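Local coordinates for protein TRAP dicarboxylate transporter, DctP subunit (Sulfurospirillum deleyianum, PDB 4OVS) that binds succinate, probably as the periplasmic solute-binding subunit of a TRAP dicarboxylate transporter, at residues 76-80 against 134-138. Numbering follows the deposited sequence.
Sequences MKALK and KKGFV
Lys80 NZ donates a hydrogen bond of 3.0 Å to the backbone O of Lys135, in the turn just ahead of strand 137-152. The ammonium stands 31° off the carbonyl plane. A bend at chi2 (-89°) steers this long chain toward the turn; its methylenes cross the Phe137 side chain at about a right angle, with CE 3.9 Å from Phe137 CZ. Lysine suits the place because its apolar stem can lie against an aromatic ring while its charged end reaches a carbonyl near solvent. Gly136 has positive phi, where a CB would press on the carbonyl O of Lys135 and come close to the Lys80 ammonium.

Phe137 and Leu79 form the buried part of the contact. With CG beside its own backbone N, the Phe137 ring extends to helix 75-81, where Leu79 CB lies in the ring plane at the edge, 3.8 Å from Phe137 CE1. Met76, a selenomethionine here, brings its SE obliquely to the ring, 4.8 Å from the centroid, in a Met-aromatic contact. Ile239 of strand 233-241 touches Met76, Leu79 and Phe137 alike, joining them in an apolar cluster. The Met76 side chain is also about 4 Å from that of the succinate-binding Lys93 but about 11 Å from the succinate itself, so this helix-to-strand packing lies behind the ligand site of a TRAP-type periplasmic solute-binding protein, in its second shell.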
loop_
_atom_site.group_PDB
_atom_site.type_symbol
_atom_site.label_atom_id
_atom_site.label_comp_id
_atom_site.label_asym_id
_atom_site.label_seq_id
_atom_site.Cartn_x
_atom_site.Cartn_y
_atom_site.Cartn_z
HETATM N N MSE A 76 12.624 7.155 -3.156
HETATM C CA MSE A 76 12.399 8.513 -2.694
HETATM C C MSE A 76 13.542 9.449 -3.136
HETATM O O MSE A 76 13.316 10.508 -3.750
HETATM C CB MSE A 76 12.240 8.539 -1.175
HETATM C CG MSE A 76 11.031 7.794 -0.676
HETATM SE SE MSE A 76 9.296 8.593 -1.290
HETATM C CE MSE A 76 8.244 8.178 0.288
ATOM N N LYS A 77 14.765 9.056 -2.811
ATOM C CA LYS A 77 15.941 9.818 -3.190
ATOM C C LYS A 77 15.918 10.009 -4.701
ATOM O O LYS A 77 16.255 11.052 -5.219
ATOM C CB LYS A 77 17.203 9.026 -2.795
ATOM C CG LYS A 77 18.503 9.575 -3.376
ATOM C CD LYS A 77 19.461 8.483 -3.857
ATOM C CE LYS A 77 20.936 8.981 -3.785
ATOM N NZ LYS A 77 21.976 7.889 -3.822
ATOM N N ALA A 78 15.531 8.954 -5.409
ATOM C CA ALA A 78 15.493 9.001 -6.852
ATOM C C ALA A 78 14.609 10.129 -7.309
ATOM O O ALA A 78 14.928 10.804 -8.250
ATOM C CB ALA A 78 14.966 7.654 -7.419
ATOM N N LEU A 79 13.461 10.295 -6.664
ATOM C CA LEU A 79 12.553 11.371 -7.015
ATOM C C LEU A 79 13.188 12.713 -6.614
ATOM O O LEU A 79 13.193 13.659 -7.388
ATOM C CB LEU A 79 11.176 11.165 -6.351
ATOM C CG LEU A 79 10.041 10.664 -7.278
ATOM C CD1 LEU A 79 10.435 9.430 -7.991
ATOM C CD2 LEU A 79 8.755 10.424 -6.510
ATOM N N LYS A 80 13.781 12.789 -5.428
ATOM C CA LYS A 80 14.446 14.023 -5.038
ATOM C C LYS A 80 15.456 14.477 -6.083
ATOM O O LYS A 80 15.535 15.655 -6.395
ATOM C CB LYS A 80 15.122 13.890 -3.675
ATOM C CG LYS A 80 14.125 13.733 -2.528
ATOM C CD LYS A 80 13.693 15.082 -1.940
ATOM C CE LYS A 80 13.298 14.930 -0.466
ATOM N NZ LYS A 80 13.230 16.246 0.241
ATOM N N LYS A 134 5.103 19.723 1.635
ATOM C CA LYS A 134 6.118 20.575 2.264
ATOM C C LYS A 134 7.496 19.923 2.320
ATOM O O LYS A 134 8.489 20.625 2.394
ATOM C CB LYS A 134 5.726 20.975 3.688
ATOM C CG LYS A 134 4.514 21.856 3.785
ATOM C CD LYS A 134 4.279 22.263 5.227
ATOM C CE LYS A 134 4.272 21.051 6.161
ATOM N NZ LYS A 134 3.620 21.322 7.491
ATOM N N LYS A 135 7.550 18.587 2.313
ATOM C CA LYS A 135 8.824 17.882 2.359
ATOM C C LYS A 135 9.423 17.684 0.964
ATOM O O LYS A 135 10.288 16.842 0.777
ATOM C CB LYS A 135 8.651 16.508 3.004
ATOM C CG LYS A 135 7.946 16.517 4.347
ATOM C CD LYS A 135 8.695 17.306 5.390
ATOM C CE LYS A 135 10.095 16.768 5.561
ATOM N NZ LYS A 135 10.791 17.445 6.676
ATOM N N GLY A 136 8.922 18.406 -0.027
ATOM C CA GLY A 136 9.573 18.439 -1.327
ATOM C C GLY A 136 9.130 17.422 -2.361
ATOM O O GLY A 136 9.946 16.967 -3.154
ATOM N N PHE A 137 7.845 17.058 -2.359
ATOM C CA PHE A 137 7.261 16.247 -3.430
ATOM C C PHE A 137 6.014 16.911 -3.937
ATOM O O PHE A 137 5.394 17.695 -3.232
ATOM C CB PHE A 137 6.907 14.838 -2.933
ATOM C CG PHE A 137 8.096 14.053 -2.501
ATOM C CD1 PHE A 137 8.929 13.489 -3.437
ATOM C CD2 PHE A 137 8.411 13.916 -1.156
ATOM C CE1 PHE A 137 10.039 12.779 -3.048
ATOM C CE2 PHE A 137 9.517 13.223 -0.769
ATOM C CZ PHE A 137 10.335 12.642 -1.716
ATOM N N VAL A 138 5.631 16.617 -5.167
ATOM C CA VAL A 138 4.344 17.065 -5.637
ATOM C C VAL A 138 3.349 15.939 -5.353
ATOM O O VAL A 138 3.425 14.881 -5.957
ATOM C CB VAL A 138 4.357 17.318 -7.123
ATOM C CG1 VAL A 138 3.042 17.966 -7.554
ATOM C CG2 VAL A 138 5.555 18.137 -7.478
#